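Local coordinates for uncharacterized ATP-binding protein MJ1010 (Methanocaldococcus jannaschii DSM 2661, PDB 3BJO) that is of unknown function but is a possible ATP-binding protein, represented here by a C-terminal domain whose sequence family belongs to the helix-turn-helix clan, at residues F93-W96 against N97-R101; K5-L8 against N9-M13; E45-I48 against N49-L53. All coordinates share one frame; numbering follows the deposited sequence.

Contact 1 (F93-W96 against N97-R101)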
ATOM      1  N   PHE A  93      -0.019 -10.696  -2.825  1.00 47.39           N
ATOM      2  CA  PHE A  93      -0.297 -10.475  -4.250  1.00 47.56           C
ATOM      3  C   PHE A  93      -1.714  -9.913  -4.434  1.00 46.03           C
ATOM      4  O   PHE A  93      -2.020  -9.330  -5.506  1.00 46.27           O
ATOM      5  CB  PHE A  93      -0.137 -11.741  -5.110  1.00 47.88           C
ATOM      6  CG  PHE A  93       1.227 -12.402  -5.022  1.00 51.77           C
ATOM      7  CD1 PHE A  93       2.348 -11.867  -5.691  1.00 49.88           C
ATOM      8  CD2 PHE A  93       1.392 -13.593  -4.278  1.00 53.52           C
ATOM      9  CE1 PHE A  93       3.608 -12.490  -5.627  1.00 44.63           C
ATOM     10  CE2 PHE A  93       2.679 -14.242  -4.214  1.00 54.39           C
ATOM     11  CZ  PHE A  93       3.776 -13.674  -4.890  1.00 49.78           C
ATOM     12  N   LEU A  94      -2.582 -10.113  -3.433  1.00 44.31           N
ATOM     13  CA  LEU A  94      -3.942  -9.514  -3.452  1.00 44.34           C
ATOM     14  C   LEU A  94      -3.804  -8.000  -3.359  1.00 44.39           C
ATOM     15  O   LEU A  94      -4.518  -7.273  -4.051  1.00 45.06           O
ATOM     16  CB  LEU A  94      -4.814  -9.995  -2.268  1.00 43.76           C
ATOM     17  CG  LEU A  94      -5.024 -11.503  -2.025  1.00 45.64           C
ATOM     18  CD1 LEU A  94      -5.806 -11.786  -0.705  1.00 43.66           C
ATOM     19  CD2 LEU A  94      -5.808 -12.127  -3.212  1.00 44.97           C
ATOM     20  N   VAL A  95      -2.895  -7.541  -2.480  1.00 43.59           N
ATOM     21  CA  VAL A  95      -2.625  -6.121  -2.337  1.00 43.61           C
ATOM     22  C   VAL A  95      -2.068  -5.617  -3.670  1.00 42.45           C
ATOM     23  O   VAL A  95      -2.540  -4.610  -4.164  1.00 43.65           O
ATOM     24  CB  VAL A  95      -1.677  -5.781  -1.127  1.00 42.14           C
ATOM     25  CG1 VAL A  95      -1.368  -4.292  -1.143  1.00 44.01           C
ATOM     26  CG2 VAL A  95      -2.332  -6.199   0.270  1.00 44.93           C
ATOM     27  N   TRP A  96      -1.069  -6.308  -4.244  1.00 41.31           N
ATOM     28  CA  TRP A  96      -0.526  -5.899  -5.556  1.00 42.70           C
ATOM     29  C   TRP A  96      -1.589  -5.747  -6.632  1.00 42.59           C
ATOM     30  O   TRP A  96      -1.670  -4.716  -7.333  1.00 41.92           O
ATOM     31  CB  TRP A  96       0.568  -6.868  -6.030  1.00 43.68           C
ATOM     32  CG  TRP A  96       1.451  -6.311  -7.121  1.00 43.34           C
ATOM     33  CD1 TRP A  96       1.962  -5.031  -7.218  1.00 46.25           C
ATOM     34  CD2 TRP A  96       1.945  -7.021  -8.258  1.00 45.85           C
ATOM     35  NE1 TRP A  96       2.736  -4.908  -8.362  1.00 43.99           N
ATOM     36  CE2 TRP A  96       2.745  -6.106  -9.017  1.00 46.16           C
ATOM     37  CE3 TRP A  96       1.793  -8.345  -8.716  1.00 45.98           C
ATOM     38  CZ2 TRP A  96       3.406  -6.480 -10.206  1.00 47.48           C
ATOM     39  CZ3 TRP A  96       2.420  -8.707  -9.913  1.00 47.87           C
ATOM     40  CH2 TRP A  96       3.218  -7.777 -10.644  1.00 46.52           C
ATOM     41  N   ASN A  97      -2.393  -6.801  -6.795  1.00 43.43           N
ATOM     42  CA  ASN A  97      -3.446  -6.765  -7.775  1.00 43.83           C
ATOM     43  C   ASN A  97      -4.370  -5.563  -7.525  1.00 44.60           C
ATOM     44  O   ASN A  97      -4.763  -4.872  -8.452  1.00 43.96           O
ATOM     45  CB  ASN A  97      -4.266  -8.052  -7.737  1.00 44.74           C
ATOM     46  CG  ASN A  97      -5.389  -8.031  -8.759  1.00 46.80           C
ATOM     47  OD1 ASN A  97      -5.137  -8.040  -9.976  1.00 42.83           O
ATOM     48  ND2 ASN A  97      -6.639  -7.898  -8.265  1.00 42.76           N
ATOM     49  N   ALA A  98      -4.751  -5.335  -6.272  1.00 45.24           N
ATOM     50  CA  ALA A  98      -5.651  -4.222  -5.964  1.00 45.50           C
ATOM     51  C   ALA A  98      -5.027  -2.867  -6.402  1.00 45.98           C
ATOM     52  O   ALA A  98      -5.669  -2.028  -7.065  1.00 46.75           O
ATOM     53  CB  ALA A  98      -5.980  -4.263  -4.481  1.00 44.61           C
ATOM     54  N   ILE A  99      -3.762  -2.639  -6.060  1.00 46.41           N
ATOM     55  CA  ILE A  99      -3.084  -1.435  -6.525  1.00 46.52           C
ATOM     56  C   ILE A  99      -3.195  -1.258  -8.068  1.00 48.18           C
ATOM     57  O   ILE A  99      -3.519  -0.165  -8.587  1.00 47.98           O
ATOM     58  CB  ILE A  99      -1.582  -1.424  -6.094  1.00 46.46           C
ATOM     59  CG1 ILE A  99      -1.461  -1.256  -4.578  1.00 45.16           C
ATOM     60  CG2 ILE A  99      -0.767  -0.332  -6.874  1.00 46.02           C
ATOM     61  CD1 ILE A  99      -0.072  -1.703  -4.032  1.00 45.02           C
ATOM     62  N   LYS A 100      -2.920  -2.329  -8.798  1.00 49.96           N
ATOM     63  CA  LYS A 100      -2.923  -2.304 -10.269  1.00 51.30           C
ATOM     64  C   LYS A 100      -4.342  -2.078 -10.843  1.00 50.99           C
ATOM     65  O   LYS A 100      -4.504  -1.519 -11.923  1.00 49.98           O
ATOM     66  CB  LYS A 100      -2.376  -3.632 -10.821  1.00 51.36           C
ATOM     67  CG  LYS A 100      -0.905  -3.954 -10.447  1.00 53.51           C
ATOM     68  CD  LYS A 100      -0.513  -5.403 -10.836  1.00 52.92           C
ATOM     69  CE  LYS A 100       0.005  -5.487 -12.265  1.00 60.97           C
ATOM     70  NZ  LYS A 100       0.822  -6.727 -12.512  1.00 64.17           N
ATOM     71  N   ARG A 101      -5.351  -2.549 -10.120  1.00 50.69           N
ATOM     72  CA  ARG A 101      -6.739  -2.386 -10.548  1.00 51.97           C
ATOM     73  C   ARG A 101      -7.323  -1.029 -10.167  1.00 50.81           C
ATOM     74  O   ARG A 101      -8.185  -0.528 -10.847  1.00 51.36           O
ATOM     75  CB  ARG A 101      -7.612  -3.483  -9.933  1.00 52.10           C
ATOM     76  CG  ARG A 101      -8.098  -4.542 -10.916  1.00 57.95           C
ATOM     77  CD  ARG A 101      -7.038  -5.534 -11.299  1.00 64.56           C
ATOM     78  NE  ARG A 101      -6.269  -5.107 -12.464  1.00 69.09           N
ATOM     79  CZ  ARG A 101      -5.085  -5.622 -12.838  1.00 72.44           C
ATOM     80  NH1 ARG A 101      -4.475  -5.141 -13.925  1.00 72.46           N
ATOM     81  NH2 ARG A 101      -4.487  -6.591 -12.125  1.00 72.33           N
TER
HETATM   82  O   HOH W   1      -7.000  -7.741  -5.416  1.00 36.40           O
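Asn97 N bonds back to Phe93 O at 2.9 Å and begins a run of four such i to i+4 bonds, ending at Lys100 N and Trp96 O, so the two segments are consecutive turns of one alpha helix. On a partly exposed side the lysine chain folds back over the indole of Trp96. Lys100 CD lies 3.9 Å from the centroid of the five-membered ring, a CH-pi contact, and a bend at chi3 (88°) carries NZ over the same indole to 3.6 Å from the centroid of the six-membered ring, a cation-pi interaction. Trp96 is fixed from elsewhere too, since its NE1 donates to Phe54 O and Tyr58 meets the ring edge-to-face. With an alanine here, the ammonium of Lys100 would probably lose its aromatic partner and Phe54 O its indole donor. Both ends of the Asn97 amide are held: OD1 accepts from Arg101 NH2 at 2.7 Å, in the plane of the guanidinium, while ND2 donates to a water that in turn donates to Leu94 O. On the buried side Val95 CG1 meets Ile99 CD1 at 4.1 Å. With these aliphatic side chains inward and an aromatic-basic i, i+4 pair on a partly exposed side, this is an amphipathic C-terminal helix, laid against helix 3-24 through Leu94, Val95 and Asn97.

Contact 2 (K5-L8 against N9-M13)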
ATOM      1  N   LYS A   5     -10.771 -21.248  -8.375  1.00 37.32           N
ATOM      2  CA  LYS A   5     -10.696 -20.000  -9.110  1.00 38.64           C
ATOM      3  C   LYS A   5     -11.635 -18.981  -8.473  1.00 36.02           C
ATOM      4  O   LYS A   5     -11.272 -17.856  -8.233  1.00 34.92           O
ATOM      5  CB  LYS A   5     -11.031 -20.214 -10.608  1.00 39.75           C
ATOM      6  CG  LYS A   5     -10.979 -18.934 -11.419  1.00 46.63           C
ATOM      7  CD  LYS A   5      -9.604 -18.664 -12.065  1.00 54.99           C
ATOM      8  CE  LYS A   5      -9.497 -19.137 -13.551  1.00 55.61           C
ATOM      9  NZ  LYS A   5      -8.276 -18.464 -14.238  1.00 58.21           N
ATOM     10  N   ASP A   6     -12.853 -19.393  -8.192  1.00 35.02           N
ATOM     11  CA  ASP A   6     -13.846 -18.474  -7.607  1.00 34.88           C
ATOM     12  C   ASP A   6     -13.440 -18.028  -6.207  1.00 33.28           C
ATOM     13  O   ASP A   6     -13.715 -16.932  -5.832  1.00 34.68           O
ATOM     14  CB  ASP A   6     -15.216 -19.181  -7.538  1.00 34.11           C
ATOM     15  CG  ASP A   6     -15.873 -19.283  -8.912  1.00 37.64           C
ATOM     16  OD1 ASP A   6     -15.480 -18.534  -9.836  1.00 41.73           O
ATOM     17  OD2 ASP A   6     -16.749 -20.105  -9.093  1.00 38.15           O
ATOM     18  N   VAL A   7     -12.806 -18.903  -5.435  1.00 33.08           N
ATOM     19  CA  VAL A   7     -12.403 -18.556  -4.064  1.00 32.30           C
ATOM     20  C   VAL A   7     -11.341 -17.460  -4.170  1.00 34.04           C
ATOM     21  O   VAL A   7     -11.452 -16.442  -3.524  1.00 35.70           O
ATOM     22  CB  VAL A   7     -11.829 -19.785  -3.345  1.00 31.61           C
ATOM     23  CG1 VAL A   7     -10.898 -19.413  -2.188  1.00 29.93           C
ATOM     24  CG2 VAL A   7     -12.950 -20.747  -2.862  1.00 28.21           C
ATOM     25  N   LEU A   8     -10.321 -17.665  -4.986  1.00 34.17           N
ATOM     26  CA  LEU A   8      -9.305 -16.605  -5.225  1.00 35.87           C
ATOM     27  C   LEU A   8      -9.925 -15.271  -5.686  1.00 36.62           C
ATOM     28  O   LEU A   8      -9.474 -14.172  -5.337  1.00 36.49           O
ATOM     29  CB  LEU A   8      -8.286 -17.119  -6.284  1.00 34.34           C
ATOM     30  CG  LEU A   8      -7.196 -16.078  -6.684  1.00 37.77           C
ATOM     31  CD1 LEU A   8      -6.396 -15.629  -5.460  1.00 40.95           C
ATOM     32  CD2 LEU A   8      -6.282 -16.730  -7.740  1.00 37.61           C
ATOM     33  N   ASN A   9     -10.932 -15.357  -6.554  1.00 39.34           N
ATOM     34  CA  ASN A   9     -11.629 -14.167  -7.055  1.00 41.71           C
ATOM     35  C   ASN A   9     -12.312 -13.407  -5.883  1.00 41.47           C
ATOM     36  O   ASN A   9     -12.239 -12.174  -5.788  1.00 42.28           O
ATOM     37  CB  ASN A   9     -12.694 -14.632  -8.025  1.00 43.37           C
ATOM     38  CG  ASN A   9     -12.709 -13.836  -9.255  1.00 52.60           C
ATOM     39  OD1 ASN A   9     -12.947 -12.606  -9.219  1.00 61.36           O
ATOM     40  ND2 ASN A   9     -12.412 -14.506 -10.395  1.00 57.28           N
ATOM     41  N   ILE A  10     -12.932 -14.158  -4.971  1.00 41.04           N
ATOM     42  CA  ILE A  10     -13.412 -13.572  -3.714  1.00 41.05           C
ATOM     43  C   ILE A  10     -12.327 -12.768  -3.016  1.00 41.43           C
ATOM     44  O   ILE A  10     -12.532 -11.615  -2.634  1.00 41.29           O
ATOM     45  CB  ILE A  10     -13.947 -14.635  -2.745  1.00 40.94           C
ATOM     46  CG1 ILE A  10     -15.232 -15.290  -3.290  1.00 43.02           C
ATOM     47  CG2 ILE A  10     -14.285 -14.021  -1.347  1.00 41.13           C
ATOM     48  CD1 ILE A  10     -16.209 -14.286  -3.865  1.00 47.37           C
ATOM     49  N   LEU A  11     -11.155 -13.379  -2.866  1.00 41.49           N
ATOM     50  CA  LEU A  11     -10.077 -12.800  -2.078  1.00 40.78           C
ATOM     51  C   LEU A  11      -9.589 -11.530  -2.779  1.00 41.79           C
ATOM     52  O   LEU A  11      -9.289 -10.533  -2.132  1.00 43.11           O
ATOM     53  CB  LEU A  11      -8.950 -13.822  -1.874  1.00 39.75           C
ATOM     54  CG  LEU A  11      -9.311 -15.088  -1.042  1.00 42.05           C
ATOM     55  CD1 LEU A  11      -8.164 -16.109  -0.949  1.00 42.89           C
ATOM     56  CD2 LEU A  11      -9.880 -14.702   0.342  1.00 37.90           C
ATOM     57  N   LEU A  12      -9.503 -11.592  -4.101  1.00 42.53           N
ATOM     58  CA  LEU A  12      -9.035 -10.490  -4.941  1.00 42.02           C
ATOM     59  C   LEU A  12      -9.947  -9.258  -4.862  1.00 44.05           C
ATOM     60  O   LEU A  12      -9.455  -8.125  -4.651  1.00 43.68           O
ATOM     61  CB  LEU A  12      -8.857 -10.973  -6.403  1.00 41.76           C
ATOM     62  CG  LEU A  12      -7.631 -11.883  -6.741  1.00 38.28           C
ATOM     63  CD1 LEU A  12      -7.799 -12.566  -8.047  1.00 39.32           C
ATOM     64  CD2 LEU A  12      -6.339 -11.067  -6.745  1.00 38.47           C
HETATM   65  N   MSE A  13     -11.245  -9.480  -5.044  1.00 44.54           N
HETATM   66  CA  MSE A  13     -12.286  -8.446  -4.953  1.00 46.74           C
HETATM   67  C   MSE A  13     -12.373  -7.835  -3.560  1.00 47.38           C
HETATM   68  O   MSE A  13     -12.484  -6.612  -3.406  1.00 47.96           O
HETATM   69  CB  MSE A  13     -13.665  -9.004  -5.345  1.00 47.37           C
HETATM   70  CG  MSE A  13     -13.830  -9.431  -6.801  1.00 51.55           C
HETATM   71 SE   MSE A  13     -13.093  -8.139  -8.167  0.70 63.20          SE
HETATM   72  CE  MSE A  13     -14.179  -6.549  -7.749  1.00 60.08           C
TER
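The carboxamide of Asn9 is the flat group that comes closest to the preceding turn, yet it approaches without bonding: ND2 stays 4.1 Å from Lys5 O, while Asn9 CB rests 3.3 Å from Asp6 O. The polar connections between the two segments are made by the peptide groups. Asn9 N donates to Lys5 O, Ile10 N to Asp6 O, Leu11 N to Val7 O and Leu12 N to Leu8 O, all at 2.9 to 3.1 Å, the regular i to i+4 ladder of an alpha helix.

Among the side chains, Leu8 and Leu12 carry the contact. Leu8 CG is turned anti to the backbone N (chi1 177°) and meets Leu12 CD1 at 3.8 Å; Leu8 CD1 adds a looser approach to Leu12 CG. The second leucine leans back along the helix, and its CG also settles 3.3 Å from Leu8 O, so a single residue provides both the methine and the carbonyl oxygen against which Leu12 rests. Val7 CG1 reaches Leu11 CD1 only at 4.5 Å, a slight touch. Ile10 follows another course, its CB lying 3.2 Å from Val7 O and its CG1 near Asp6 O, so within this piece of helix it packs on backbone instead of a side chain.

Most of this surface is exposed, but Leu11 and Leu12 both touch Leu94 of helix 93-102, and Leu12 also touches Asn97. The arrangement is an i, i+4 leucine pair on a long alpha helix, part of an apolar stripe that receives the C-terminal helix.

Contact 3 (E45-I48 against N49-L53)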
ATOM      1  N   GLU A  45      -2.198  12.549  -1.610  1.00 46.20           N
ATOM      2  CA  GLU A  45      -1.457  12.642  -2.867  0.50 47.00           C
ATOM      3  C   GLU A  45      -0.133  11.892  -2.767  1.00 47.41           C
ATOM      4  O   GLU A  45       0.250  11.239  -3.683  1.00 48.48           O
ATOM      5  CB  GLU A  45      -1.213  14.111  -3.284  0.50 46.79           C
ATOM      6  CG  GLU A  45      -2.452  14.999  -3.272  0.50 47.22           C
ATOM      7  CD  GLU A  45      -2.896  15.378  -1.851  0.50 46.05           C
ATOM      8  OE1 GLU A  45      -2.308  16.286  -1.253  0.50 49.29           O
ATOM      9  OE2 GLU A  45      -3.841  14.783  -1.337  0.50 42.31           O
ATOM     10  N   ASP A  46       0.564  12.020  -1.639  1.00 47.51           N
ATOM     11  CA  ASP A  46       1.889  11.415  -1.455  1.00 48.19           C
ATOM     12  C   ASP A  46       1.759   9.879  -1.415  1.00 47.51           C
ATOM     13  O   ASP A  46       2.616   9.113  -1.927  1.00 45.93           O
ATOM     14  CB  ASP A  46       2.524  11.871  -0.105  1.00 48.89           C
ATOM     15  CG  ASP A  46       2.621  13.418   0.058  1.00 54.24           C
ATOM     16  OD1 ASP A  46       2.740  14.119  -0.994  1.00 54.43           O
ATOM     17  OD2 ASP A  46       2.542  13.910   1.251  1.00 55.58           O
ATOM     18  N   ILE A  47       0.693   9.442  -0.760  1.00 46.40           N
ATOM     19  CA  ILE A  47       0.416   8.032  -0.601  1.00 46.44           C
ATOM     20  C   ILE A  47       0.119   7.369  -1.978  1.00 47.39           C
ATOM     21  O   ILE A  47       0.656   6.292  -2.292  1.00 46.99           O
ATOM     22  CB  ILE A  47      -0.760   7.864   0.409  1.00 46.72           C
ATOM     23  CG1 ILE A  47      -0.237   8.132   1.833  1.00 47.29           C
ATOM     24  CG2 ILE A  47      -1.354   6.418   0.325  1.00 45.71           C
ATOM     25  CD1 ILE A  47      -1.274   8.615   2.871  1.00 46.45           C
ATOM     26  N   ILE A  48      -0.744   8.015  -2.766  1.00 47.91           N
ATOM     27  CA  ILE A  48      -1.103   7.594  -4.137  1.00 48.50           C
ATOM     28  C   ILE A  48       0.140   7.543  -4.995  1.00 47.68           C
ATOM     29  O   ILE A  48       0.391   6.573  -5.685  1.00 47.35           O
ATOM     30  CB  ILE A  48      -2.137   8.561  -4.748  1.00 49.24           C
ATOM     31  CG1 ILE A  48      -3.451   8.602  -3.917  1.00 51.33           C
ATOM     32  CG2 ILE A  48      -2.331   8.343  -6.276  1.00 50.68           C
ATOM     33  CD1 ILE A  48      -4.547   7.614  -4.315  1.00 49.52           C
ATOM     34  N   ASN A  49       0.936   8.594  -4.959  1.00 47.72           N
ATOM     35  CA  ASN A  49       2.197   8.583  -5.708  1.00 48.31           C
ATOM     36  C   ASN A  49       3.114   7.394  -5.394  1.00 47.20           C
ATOM     37  O   ASN A  49       3.640   6.795  -6.309  1.00 45.28           O
ATOM     38  CB  ASN A  49       2.919   9.950  -5.600  1.00 49.34           C
ATOM     39  CG  ASN A  49       2.194  11.031  -6.407  1.00 52.55           C
ATOM     40  OD1 ASN A  49       1.257  10.729  -7.150  1.00 57.81           O
ATOM     41  ND2 ASN A  49       2.617  12.273  -6.270  1.00 53.25           N
ATOM     42  N   ALA A  50       3.255   7.022  -4.110  1.00 45.25           N
ATOM     43  CA  ALA A  50       4.132   5.933  -3.752  1.00 44.53           C
ATOM     44  C   ALA A  50       3.543   4.615  -4.261  1.00 44.81           C
ATOM     45  O   ALA A  50       4.253   3.744  -4.794  1.00 45.53           O
ATOM     46  CB  ALA A  50       4.274   5.863  -2.206  1.00 45.45           C
ATOM     47  N   LEU A  51       2.249   4.444  -4.051  1.00 42.03           N
ATOM     48  CA  LEU A  51       1.597   3.172  -4.428  1.00 43.97           C
ATOM     49  C   LEU A  51       1.581   2.984  -5.945  1.00 44.14           C
ATOM     50  O   LEU A  51       1.642   1.866  -6.451  1.00 44.23           O
ATOM     51  CB  LEU A  51       0.181   3.152  -3.876  1.00 41.69           C
ATOM     52  CG  LEU A  51       0.102   2.878  -2.371  1.00 43.14           C
ATOM     53  CD1 LEU A  51      -1.388   2.957  -1.869  1.00 44.61           C
ATOM     54  CD2 LEU A  51       0.680   1.523  -1.995  1.00 43.27           C
ATOM     55  N   LYS A  52       1.489   4.092  -6.676  1.00 44.06           N
ATOM     56  CA  LYS A  52       1.421   3.996  -8.116  1.00 45.47           C
ATOM     57  C   LYS A  52       2.708   3.373  -8.644  1.00 44.58           C
ATOM     58  O   LYS A  52       2.731   2.763  -9.726  1.00 44.01           O
ATOM     59  CB  LYS A  52       1.145   5.363  -8.756  1.00 44.86           C
ATOM     60  CG  LYS A  52      -0.358   5.596  -8.978  1.00 45.50           C
ATOM     61  CD  LYS A  52      -0.787   7.065  -9.138  1.00 48.16           C
ATOM     62  CE  LYS A  52      -0.171   7.778 -10.273  1.00 56.74           C
ATOM     63  NZ  LYS A  52      -1.007   8.971 -10.736  1.00 62.92           N
ATOM     64  N   LEU A  53       3.769   3.479  -7.854  1.00 44.95           N
ATOM     65  CA  LEU A  53       5.081   2.950  -8.279  1.00 45.31           C
ATOM     66  C   LEU A  53       5.003   1.421  -8.434  1.00 45.41           C
ATOM     67  O   LEU A  53       5.723   0.816  -9.227  1.00 43.28           O
ATOM     68  CB  LEU A  53       6.182   3.329  -7.280  1.00 44.21           C
ATOM     69  CG  LEU A  53       6.683   4.782  -7.262  1.00 44.52           C
ATOM     70  CD1 LEU A  53       7.714   5.006  -6.106  1.00 42.03           C
ATOM     71  CD2 LEU A  53       7.315   5.207  -8.610  1.00 44.41           C
TER
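Asn49 N to Glu45 O, Ala50 N to Asp46 O, Leu51 N to Ile47 O and Lys52 N to Ile48 O form four successive i to i+4 bonds of 2.9 to 3.1 Å, which link the two segments turn to turn along one alpha helix. Above this backbone two aliphatic contacts run along different sides of the helix.

Ile48 and Lys52 make the tighter one. Ile48 CG2, the branch set anti to the backbone N, lies 3.5 Å from Lys52 CD, closer than carbons usually sit. The methylene part of the lysine therefore serves as apolar surface, and its CG also lies against Ile48 O; past CD the chain bends at chi3 (60°) before its charged end.

The other pair, Ile47 and Leu51, is buried. Their side chains run alongside each other and point the same way, with Ile47 CG2 at 4.1 Å from Leu51 CD1. Leu51 CG also rests 3.5 Å from Ile47 O, so the leucine packs on both the side chain and the carbonyl one turn back.

Asn49 lays its side chain beside the same oxygen that its backbone N binds. CG is 3.4 Å from Glu45 O, with OD1 and ND2 only slightly farther from it, and the amide makes no bond to this oxygen. At the start of the piece, Asp46 OD1 is paired in a salt bridge with Arg43.

Helix 44-52 is wedged among several neighbours. Ile47 faces Phe22 of helix 3-24 as well as Tyr72 and Leu73 of helix 67-75; Ile48 touches Leu23, Ala50 meets Val69, and Leu51 reaches the C-terminal Leu103.

Overall arrangement
From the N terminus the order is contact 2 on helix 3-24, contact 3 on helix 44-52 and contact 1 on helix 93-102. Each joins adjoining turns of one helix, so none closes a loop, and none nests in or crosses another. Contact 1 touches both others: Leu94 CD2 comes 3.7 Å from Leu12 CD2 of contact 2, and Ile99 CG2 comes 3.3 Å from Leu51 O of contact 3. Contacts 2 and 3 do not touch, their centres being about 26 Å apart, although helices 3-24 and 44-52 meet directly through Phe22 and Leu23. Helices 44-52 and 67-75 followed by hairpin 79-82/87-90 are consistent with a winged-helix-like fold, as the helix-turn-helix clan suggests.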